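Local coordinates for protein multiheme cytochrome cf (Carboxydothermus ferrireducens DSM 11255, PDB 6QVM) that probably passes electrons through its eleven hemes to insoluble extracellular Fe(III) while inserted in the S-layer through a separate binding domain, at residues Asn104-Phe109 / Ser118-Val123; Val172-Val175 / Tyr179-Ala182; Leu257-Ser260 / Lys264-Ala267. All coordinates share one frame; numbering follows the deposited sequence.

Contact 1 of 3, residues Asn104-Phe109 / Ser118-Val123; sequences NVVKEF and SAFGKV
Val106 offers both of its methyl groups to the segment 118-123: CG1 lies against the Phe120 ring, and CG2 mainly against Val123. CG1 approaches the ring obliquely, 3.6 Å from Phe120 CD1. Val106 CG2 meets Val123 CG2 at 3.8 Å. The split follows from the first torsion: CG1 stands opposite the backbone N (chi1 173°) and CG2 beside it. One helical turn further along, Phe109 closes on the far part of the same ring, its CB lying 4.0 Å from Phe120 CE2. The interaction is wholly apolar, and it folds the loop after helix 102-113 back onto that helix. This helical region is consistent with the S-layer binding part named for the protein. Beyond CB the Phe109 ring turns away from the loop, with Val105 CG1 over the rim of one face, and reaches Phe206 and Val209 on helix 199-212 and Leu136 on helix 129-139. The loop itself is shaped by a turn in which Gly121 N bonds to Ser118 O at 2.8 Å. Gly121 has a positive phi of 91°, at backbone angles where a CB would press on the carbonyl O of Phe120. Helix 129-139 also packs on the pair at the centre, Phe135 against Val106 and Val138 against Phe120.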
ATOM      1  N   ASN A 104      34.257  -1.320 -16.670  1.00 49.24           N
ATOM      2  CA  ASN A 104      32.992  -1.324 -17.400  1.00 51.97           C
ATOM      3  C   ASN A 104      32.655  -2.714 -17.929  1.00 54.96           C
ATOM      4  O   ASN A 104      31.490  -3.129 -17.905  1.00 53.33           O
ATOM      5  CB  ASN A 104      33.037  -0.314 -18.545  1.00 45.10           C
ATOM      6  CG  ASN A 104      32.957   1.115 -18.062  1.00 40.34           C
ATOM      7  OD1 ASN A 104      32.500   1.389 -16.951  1.00 44.60           O
ATOM      8  ND2 ASN A 104      33.392   2.041 -18.901  1.00 47.98           N
ATOM      9  N   VAL A 105      33.662  -3.453 -18.399  1.00 44.79           N
ATOM     10  CA  VAL A 105      33.414  -4.800 -18.905  1.00 45.37           C
ATOM     11  C   VAL A 105      32.945  -5.718 -17.782  1.00 50.03           C
ATOM     12  O   VAL A 105      32.002  -6.498 -17.954  1.00 55.31           O
ATOM     13  CB  VAL A 105      34.670  -5.350 -19.603  1.00 36.67           C
ATOM     14  CG1 VAL A 105      34.449  -6.786 -20.044  1.00 33.17           C
ATOM     15  CG2 VAL A 105      35.038  -4.479 -20.789  1.00 37.03           C
ATOM     16  N   VAL A 106      33.584  -5.636 -16.613  1.00 60.40           N
ATOM     17  CA  VAL A 106      33.171  -6.479 -15.494  1.00 58.90           C
ATOM     18  C   VAL A 106      31.783  -6.078 -15.008  1.00 53.57           C
ATOM     19  O   VAL A 106      30.943  -6.933 -14.713  1.00 48.77           O
ATOM     20  CB  VAL A 106      34.209  -6.421 -14.360  1.00 65.58           C
ATOM     21  CG1 VAL A 106      33.697  -7.171 -13.134  1.00 59.86           C
ATOM     22  CG2 VAL A 106      35.529  -7.000 -14.827  1.00 64.79           C
ATOM     23  N   LYS A 107      31.524  -4.771 -14.930  1.00 38.22           N
ATOM     24  CA  LYS A 107      30.232  -4.278 -14.459  1.00 49.23           C
ATOM     25  C   LYS A 107      29.089  -4.870 -15.278  1.00 53.01           C
ATOM     26  O   LYS A 107      28.070  -5.306 -14.730  1.00 54.42           O
ATOM     27  CB  LYS A 107      30.220  -2.752 -14.519  1.00 45.71           C
ATOM     28  CG  LYS A 107      29.343  -2.085 -13.481  1.00 58.00           C
ATOM     29  CD  LYS A 107      29.746  -0.632 -13.294  1.00 58.71           C
ATOM     30  N   GLU A 108      29.262  -4.921 -16.600  1.00 43.85           N
ATOM     31  CA  GLU A 108      28.221  -5.458 -17.470  1.00 39.96           C
ATOM     32  C   GLU A 108      28.257  -6.980 -17.533  1.00 37.61           C
ATOM     33  O   GLU A 108      27.202  -7.622 -17.538  1.00 45.15           O
ATOM     34  CB  GLU A 108      28.346  -4.861 -18.869  1.00 43.16           C
ATOM     35  CG  GLU A 108      27.665  -3.507 -19.032  1.00 48.74           C
ATOM     36  CD  GLU A 108      26.153  -3.594 -18.891  1.00 57.82           C
ATOM     37  OE1 GLU A 108      25.636  -3.313 -17.790  1.00 54.04           O
ATOM     38  OE2 GLU A 108      25.483  -3.960 -19.880  1.00 58.57           O
ATOM     39  N   PHE A 109      29.454  -7.572 -17.597  1.00 53.01           N
ATOM     40  CA  PHE A 109      29.560  -9.028 -17.553  1.00 53.91           C
ATOM     41  C   PHE A 109      28.976  -9.578 -16.258  1.00 54.60           C
ATOM     42  O   PHE A 109      28.320 -10.625 -16.261  1.00 44.93           O
ATOM     43  CB  PHE A 109      31.021  -9.461 -17.711  1.00 53.22           C
ATOM     44  CG  PHE A 109      31.484  -9.552 -19.142  1.00 53.54           C
ATOM     45  CD1 PHE A 109      31.109  -8.598 -20.074  1.00 55.34           C
ATOM     46  CD2 PHE A 109      32.305 -10.590 -19.549  1.00 56.13           C
ATOM     47  CE1 PHE A 109      31.537  -8.684 -21.392  1.00 58.71           C
ATOM     48  CE2 PHE A 109      32.740 -10.681 -20.861  1.00 57.81           C
ATOM     49  CZ  PHE A 109      32.350  -9.730 -21.786  1.00 50.21           C
ATOM     50  N   SER A 118      33.118  -9.186  -7.875  1.00103.91           N
ATOM     51  CA  SER A 118      34.359  -9.647  -7.265  1.00 96.67           C
ATOM     52  C   SER A 118      34.829 -10.972  -7.845  1.00 93.21           C
ATOM     53  O   SER A 118      36.036 -11.250  -7.841  1.00120.15           O
ATOM     54  CB  SER A 118      34.187  -9.782  -5.753  1.00 87.11           C
ATOM     55  OG  SER A 118      33.204 -10.755  -5.443  1.00 74.16           O
ATOM     56  N   ALA A 119      33.905 -11.793  -8.352  1.00 71.23           N
ATOM     57  CA  ALA A 119      34.295 -13.062  -8.958  1.00 64.84           C
ATOM     58  C   ALA A 119      35.248 -12.873 -10.132  1.00 70.37           C
ATOM     59  O   ALA A 119      35.873 -13.841 -10.575  1.00 75.98           O
ATOM     60  CB  ALA A 119      33.056 -13.834  -9.411  1.00 46.63           C
ATOM     61  N   PHE A 120      35.380 -11.645 -10.635  1.00 63.87           N
ATOM     62  CA  PHE A 120      36.305 -11.338 -11.717  1.00 69.37           C
ATOM     63  C   PHE A 120      37.647 -10.821 -11.214  1.00 71.36           C
ATOM     64  O   PHE A 120      38.614 -10.799 -11.984  1.00 84.63           O
ATOM     65  CB  PHE A 120      35.671 -10.321 -12.671  1.00 69.72           C
ATOM     66  CG  PHE A 120      34.379 -10.790 -13.285  1.00 53.48           C
ATOM     67  CD1 PHE A 120      33.189 -10.728 -12.573  1.00 53.39           C
ATOM     68  CD2 PHE A 120      34.355 -11.293 -14.574  1.00 50.19           C
ATOM     69  CE1 PHE A 120      32.001 -11.166 -13.136  1.00 37.26           C
ATOM     70  CE2 PHE A 120      33.171 -11.729 -15.144  1.00 52.44           C
ATOM     71  CZ  PHE A 120      31.993 -11.667 -14.424  1.00 47.06           C
ATOM     72  N   GLY A 121      37.721 -10.403  -9.948  1.00 74.50           N
ATOM     73  CA  GLY A 121      38.983 -10.056  -9.328  1.00 61.15           C
ATOM     74  C   GLY A 121      39.341  -8.590  -9.467  1.00 69.74           C
ATOM     75  O   GLY A 121      38.565  -7.754  -9.943  1.00 75.28           O
ATOM     76  N   LYS A 122      40.563  -8.279  -9.033  1.00 89.70           N
ATOM     77  CA  LYS A 122      41.086  -6.922  -9.139  1.00 97.63           C
ATOM     78  C   LYS A 122      41.078  -6.471 -10.593  1.00 89.89           C
ATOM     79  O   LYS A 122      41.213  -7.277 -11.518  1.00 75.71           O
ATOM     80  CB  LYS A 122      42.505  -6.852  -8.568  1.00105.32           C
ATOM     81  CG  LYS A 122      42.872  -5.517  -7.947  1.00109.81           C
ATOM     82  CD  LYS A 122      42.646  -5.517  -6.446  1.00114.42           C
ATOM     83  N   VAL A 123      40.916  -5.166 -10.789  1.00 64.55           N
ATOM     84  CA  VAL A 123      40.570  -4.609 -12.092  1.00 67.41           C
ATOM     85  C   VAL A 123      41.219  -3.240 -12.230  1.00 63.25           C
ATOM     86  O   VAL A 123      41.164  -2.428 -11.301  1.00 69.36           O
ATOM     87  CB  VAL A 123      39.036  -4.516 -12.249  1.00 73.37           C
ATOM     88  CG1 VAL A 123      38.638  -3.324 -13.100  1.00 62.11           C
ATOM     89  CG2 VAL A 123      38.471  -5.816 -12.823  1.00 55.66           C
TER

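Contact 2 of 3, residues Val172-Val175 / Tyr179-Ala182; sequences VWAV and YLSA
Ala174 O receives two backbone N-H groups from the chain that leaves its helix. The bond from Leu180 N is 3.1 Å long and nearly straight (168°). That from Tyr179 N to the same oxygen is shorter, 2.8 Å, but bent and weak. The pair fastens the chain to the last turns of helix 165-176; this helix end and the turn after it, with the sequence run from Trp173 to Ser181, are consistent with an S-layer homology motif. A CA-H...O contact lies alongside, Val175 CA directing its hydrogen at Leu180 O from 3.3 Å. Outside this backbone core the aromatic side chains pair in an offset edge-to-face manner, the edge of Tyr179 turned to the face of the Trp173 six-membered ring, with planes at 72°. Trp173 reaches there because its chi1 of 160° swings the indole away from the backbone N, toward the turn, and helix 143-146 packs against it through Val146. Leu180 points its CD1 at Ala174 CB, 3.9 Å away, and also touches Leu132 and Ala133 of helix 129-139. At the outer end, Val175 CG1 lies 4.3 Å from Ala182 CB.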
ATOM      1  N   VAL A 172      42.787 -19.334 -25.659  1.00 63.18           N
ATOM      2  CA  VAL A 172      42.685 -20.335 -26.715  1.00 68.63           C
ATOM      3  C   VAL A 172      41.276 -20.917 -26.766  1.00 69.62           C
ATOM      4  O   VAL A 172      40.726 -21.160 -27.848  1.00 81.31           O
ATOM      5  CB  VAL A 172      43.757 -21.421 -26.520  1.00 66.28           C
ATOM      6  CG1 VAL A 172      43.676 -22.453 -27.624  1.00 52.87           C
ATOM      7  CG2 VAL A 172      45.129 -20.788 -26.450  1.00 68.74           C
ATOM      8  N   TRP A 173      40.682 -21.173 -25.598  1.00 73.24           N
ATOM      9  CA  TRP A 173      39.282 -21.593 -25.542  1.00 66.86           C
ATOM     10  C   TRP A 173      38.385 -20.594 -26.262  1.00 59.77           C
ATOM     11  O   TRP A 173      37.513 -20.972 -27.053  1.00 58.43           O
ATOM     12  CB  TRP A 173      38.833 -21.759 -24.084  1.00 71.64           C
ATOM     13  CG  TRP A 173      37.343 -21.709 -23.903  1.00 74.53           C
ATOM     14  CD1 TRP A 173      36.446 -22.692 -24.209  1.00 68.03           C
ATOM     15  CD2 TRP A 173      36.579 -20.617 -23.373  1.00 74.04           C
ATOM     16  NE1 TRP A 173      35.172 -22.280 -23.903  1.00 79.13           N
ATOM     17  CE2 TRP A 173      35.226 -21.011 -23.387  1.00 77.76           C
ATOM     18  CE3 TRP A 173      36.906 -19.343 -22.891  1.00 67.71           C
ATOM     19  CZ2 TRP A 173      34.203 -20.181 -22.935  1.00 76.66           C
ATOM     20  CZ3 TRP A 173      35.888 -18.523 -22.439  1.00 74.16           C
ATOM     21  CH2 TRP A 173      34.554 -18.945 -22.465  1.00 78.25           C
ATOM     22  N   ALA A 174      38.613 -19.304 -26.017  1.00 55.37           N
ATOM     23  CA  ALA A 174      37.781 -18.272 -26.626  1.00 57.30           C
ATOM     24  C   ALA A 174      37.933 -18.237 -28.143  1.00 58.53           C
ATOM     25  O   ALA A 174      36.997 -17.843 -28.846  1.00 65.03           O
ATOM     26  CB  ALA A 174      38.116 -16.909 -26.026  1.00 52.54           C
ATOM     27  N   VAL A 175      39.093 -18.634 -28.661  1.00 65.02           N
ATOM     28  CA  VAL A 175      39.321 -18.642 -30.102  1.00 62.02           C
ATOM     29  C   VAL A 175      38.792 -19.921 -30.740  1.00 64.08           C
ATOM     30  O   VAL A 175      38.251 -19.895 -31.848  1.00 61.63           O
ATOM     31  CB  VAL A 175      40.817 -18.425 -30.398  1.00 57.98           C
ATOM     32  CG1 VAL A 175      41.121 -18.700 -31.860  1.00 47.71           C
ATOM     33  CG2 VAL A 175      41.218 -17.004 -30.037  1.00 52.25           C
ATOM     34  N   TYR A 179      34.722 -16.798 -29.984  1.00 53.25           N
ATOM     35  CA  TYR A 179      34.429 -15.522 -29.336  1.00 57.46           C
ATOM     36  C   TYR A 179      35.476 -14.470 -29.681  1.00 54.89           C
ATOM     37  O   TYR A 179      35.150 -13.289 -29.835  1.00 61.36           O
ATOM     38  CB  TYR A 179      34.340 -15.715 -27.825  1.00 58.48           C
ATOM     39  CG  TYR A 179      33.296 -16.718 -27.390  1.00 68.71           C
ATOM     40  CD1 TYR A 179      32.059 -16.784 -28.020  1.00 63.56           C
ATOM     41  CD2 TYR A 179      33.551 -17.606 -26.352  1.00 60.00           C
ATOM     42  CE1 TYR A 179      31.105 -17.704 -27.627  1.00 59.92           C
ATOM     43  CE2 TYR A 179      32.605 -18.530 -25.948  1.00 54.25           C
ATOM     44  CZ  TYR A 179      31.384 -18.572 -26.588  1.00 65.54           C
ATOM     45  OH  TYR A 179      30.440 -19.489 -26.191  1.00 65.83           O
ATOM     46  N   LEU A 180      36.738 -14.879 -29.790  1.00 63.97           N
ATOM     47  CA  LEU A 180      37.821 -14.035 -30.270  1.00 62.43           C
ATOM     48  C   LEU A 180      38.505 -14.736 -31.437  1.00 64.73           C
ATOM     49  O   LEU A 180      38.319 -15.934 -31.662  1.00 61.99           O
ATOM     50  CB  LEU A 180      38.828 -13.730 -29.154  1.00 54.09           C
ATOM     51  CG  LEU A 180      38.328 -12.922 -27.953  1.00 57.06           C
ATOM     52  CD1 LEU A 180      39.197 -13.183 -26.726  1.00 62.61           C
ATOM     53  CD2 LEU A 180      38.302 -11.436 -28.279  1.00 51.32           C
ATOM     54  N   SER A 181      39.320 -13.990 -32.172  1.00 60.34           N
ATOM     55  CA  SER A 181      39.947 -14.516 -33.370  1.00 68.75           C
ATOM     56  C   SER A 181      41.461 -14.513 -33.229  1.00 74.47           C
ATOM     57  O   SER A 181      42.031 -13.816 -32.384  1.00 72.55           O
ATOM     58  CB  SER A 181      39.543 -13.705 -34.609  1.00 53.79           C
ATOM     59  OG  SER A 181      39.954 -12.354 -34.487  1.00 56.15           O
ATOM     60  N   ALA A 182      42.100 -15.319 -34.067  1.00 64.01           N
ATOM     61  CA  ALA A 182      43.536 -15.263 -34.279  1.00 65.28           C
ATOM     62  C   ALA A 182      43.812 -14.691 -35.664  1.00 72.16           C
ATOM     63  O   ALA A 182      42.898 -14.500 -36.469  1.00 69.54           O
ATOM     64  CB  ALA A 182      44.166 -16.651 -34.132  1.00 57.44           C
TER

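Contact 3 of 3, residues Leu257-Ser260 / Lys264-Ala267; sequences LLWS and KFQA
Two segments of one loop close around the indole of Trp259. Over one face runs the backbone of Gln266 and Ala267: the Gln266 carbonyl carbon comes within 3.5 Å of Trp259 CZ3, and Ala267 CA within 3.7 Å of Trp259 CZ2. The methyl group of Ala267 completes this cover with a CH-pi contact, CB standing 4.0 Å from the centroid of the Trp259 five-membered ring. Leu257 CB lies over the rim of the opposite face, near Trp259 NE1. At the edge of the six-membered ring comes Phe265, whose CE2 is 3.6 Å from Trp259 CZ3. The two rings meet obliquely, with their planes at 71°.

A side-chain hydrogen bond complements this packing. The Gln266 CB points away from the segment 257-260, yet a bend in its chain (chi2 -66°) brings the carboxamide back, and NE2 donates to Trp259 O at 3.1 Å. The bond is almost straight (166°). Its acceptor lies close to the plane of the amide, whereas the donor stands above the plane of the carbonyl. The residue whose ring is covered is thus also held by its main chain. Gln266 N is hydrogen-bonded in turn to Asp269 OD2, just beyond the segment.

The loop joins strand 247-248 to strand 270-275 of a five-stranded antiparallel sheet. Trp259 and Phe265 both rest on Val270 at the start of the latter strand. Leu257 reaches Leu280 and Phe282 of strand 279-284, Phe265 touches Tyr292 of strand 292-295, and Trp301 of strand 300-303 meets the Trp259 ring.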
ATOM      1  N   LEU A 257      16.965 -12.341  20.972  1.00 35.46           N
ATOM      2  CA  LEU A 257      15.949 -13.276  21.430  1.00 38.25           C
ATOM      3  C   LEU A 257      16.377 -14.044  22.671  1.00 37.25           C
ATOM      4  O   LEU A 257      15.556 -14.767  23.245  1.00 39.39           O
ATOM      5  CB  LEU A 257      15.588 -14.249  20.307  1.00 35.90           C
ATOM      6  CG  LEU A 257      14.985 -13.533  19.101  1.00 41.30           C
ATOM      7  CD1 LEU A 257      14.585 -14.504  18.002  1.00 27.14           C
ATOM      8  CD2 LEU A 257      13.803 -12.692  19.557  1.00 33.17           C
ATOM      9  N   LEU A 258      17.634 -13.895  23.092  1.00 39.87           N
ATOM     10  CA  LEU A 258      18.166 -14.534  24.293  1.00 44.89           C
ATOM     11  C   LEU A 258      17.899 -16.040  24.263  1.00 43.39           C
ATOM     12  O   LEU A 258      17.242 -16.603  25.136  1.00 39.04           O
ATOM     13  CB  LEU A 258      17.588 -13.877  25.550  1.00 44.98           C
ATOM     14  CG  LEU A 258      17.728 -12.353  25.567  1.00 61.18           C
ATOM     15  CD1 LEU A 258      17.124 -11.760  26.827  1.00 51.24           C
ATOM     16  CD2 LEU A 258      19.189 -11.945  25.409  1.00 55.63           C
ATOM     17  N   TRP A 259      18.422 -16.680  23.214  1.00 42.00           N
ATOM     18  CA  TRP A 259      18.107 -18.082  22.945  1.00 46.79           C
ATOM     19  C   TRP A 259      18.552 -19.005  24.070  1.00 44.25           C
ATOM     20  O   TRP A 259      17.901 -20.028  24.321  1.00 52.94           O
ATOM     21  CB  TRP A 259      18.749 -18.515  21.628  1.00 38.40           C
ATOM     22  CG  TRP A 259      17.959 -18.119  20.419  1.00 39.82           C
ATOM     23  CD1 TRP A 259      18.277 -17.150  19.517  1.00 42.15           C
ATOM     24  CD2 TRP A 259      16.707 -18.670  19.994  1.00 37.35           C
ATOM     25  NE1 TRP A 259      17.305 -17.067  18.551  1.00 39.63           N
ATOM     26  CE2 TRP A 259      16.330 -17.993  18.819  1.00 41.51           C
ATOM     27  CE3 TRP A 259      15.870 -19.672  20.492  1.00 39.45           C
ATOM     28  CZ2 TRP A 259      15.155 -18.291  18.131  1.00 42.56           C
ATOM     29  CZ3 TRP A 259      14.704 -19.965  19.811  1.00 43.69           C
ATOM     30  CH2 TRP A 259      14.359 -19.280  18.639  1.00 36.37           C
ATOM     31  N   SER A 260      19.643 -18.666  24.764  1.00 47.30           N
ATOM     32  CA  SER A 260      20.113 -19.525  25.846  1.00 47.24           C
ATOM     33  C   SER A 260      19.116 -19.605  26.993  1.00 57.56           C
ATOM     34  O   SER A 260      19.225 -20.507  27.827  1.00 69.21           O
ATOM     35  CB  SER A 260      21.460 -19.039  26.369  1.00 49.71           C
ATOM     36  OG  SER A 260      21.361 -17.726  26.883  1.00 47.94           O
ATOM     37  N   LYS A 264      13.245 -25.191  25.425  1.00 61.18           N
ATOM     38  CA  LYS A 264      12.509 -26.129  24.589  1.00 54.22           C
ATOM     39  C   LYS A 264      12.957 -26.139  23.134  1.00 53.53           C
ATOM     40  O   LYS A 264      12.916 -27.203  22.502  1.00 56.92           O
ATOM     41  CB  LYS A 264      11.009 -25.832  24.649  1.00 50.07           C
ATOM     42  CG  LYS A 264      10.445 -25.852  26.070  1.00 53.39           C
ATOM     43  CD  LYS A 264       9.040 -26.407  26.143  1.00 65.27           C
ATOM     44  CE  LYS A 264       8.450 -26.180  27.529  1.00 64.38           C
ATOM     45  NZ  LYS A 264       7.120 -26.832  27.681  1.00 72.32           N
ATOM     46  N   PHE A 265      13.406 -25.007  22.582  1.00 52.25           N
ATOM     47  CA  PHE A 265      13.920 -25.018  21.219  1.00 41.38           C
ATOM     48  C   PHE A 265      14.954 -23.919  21.036  1.00 42.15           C
ATOM     49  O   PHE A 265      15.161 -23.069  21.906  1.00 51.90           O
ATOM     50  CB  PHE A 265      12.794 -24.905  20.176  1.00 36.65           C
ATOM     51  CG  PHE A 265      11.944 -23.668  20.304  1.00 39.61           C
ATOM     52  CD1 PHE A 265      10.881 -23.633  21.192  1.00 30.40           C
ATOM     53  CD2 PHE A 265      12.195 -22.549  19.525  1.00 34.39           C
ATOM     54  CE1 PHE A 265      10.092 -22.501  21.312  1.00 40.53           C
ATOM     55  CE2 PHE A 265      11.406 -21.419  19.635  1.00 29.34           C
ATOM     56  CZ  PHE A 265      10.352 -21.395  20.526  1.00 33.81           C
ATOM     57  N   GLN A 266      15.618 -23.974  19.882  1.00 32.25           N
ATOM     58  CA  GLN A 266      16.687 -23.064  19.503  1.00 40.19           C
ATOM     59  C   GLN A 266      16.410 -22.529  18.105  1.00 47.62           C
ATOM     60  O   GLN A 266      15.453 -22.933  17.439  1.00 46.13           O
ATOM     61  CB  GLN A 266      18.056 -23.758  19.548  1.00 48.64           C
ATOM     62  CG  GLN A 266      18.508 -24.114  20.949  1.00 41.70           C
ATOM     63  CD  GLN A 266      18.765 -22.884  21.794  1.00 48.49           C
ATOM     64  OE1 GLN A 266      19.682 -22.106  21.523  1.00 45.88           O
ATOM     65  NE2 GLN A 266      17.942 -22.691  22.816  1.00 38.74           N
ATOM     66  N   ALA A 267      17.281 -21.622  17.652  1.00 46.25           N
ATOM     67  CA  ALA A 267      17.035 -20.924  16.394  1.00 42.65           C
ATOM     68  C   ALA A 267      16.992 -21.893  15.222  1.00 43.75           C
ATOM     69  O   ALA A 267      16.217 -21.704  14.276  1.00 43.33           O
ATOM     70  CB  ALA A 267      18.093 -19.850  16.161  1.00 34.13           C
TER

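In the fold
From the N terminus the three contacts follow one another in series, neither nested nor crossed. Contact 1 closes the loop that leads from helix 102-113 to helix 129-139. Contact 2 then closes a tighter reversal, from helix 165-176 into strand 183-185. Their centres are about 20 Å apart and the two do not touch, but helices 129-139 and 199-212 pack on both, so the two belong to one mostly helical region. Contact 3 is about 42 Å and 56 Å away, centre to centre, from contacts 1 and 2. It closes the loop between strands 247-248 and 270-275 of the five-stranded antiparallel sheet, where the side chain of Phe265 lies about 14 Å from a heme c.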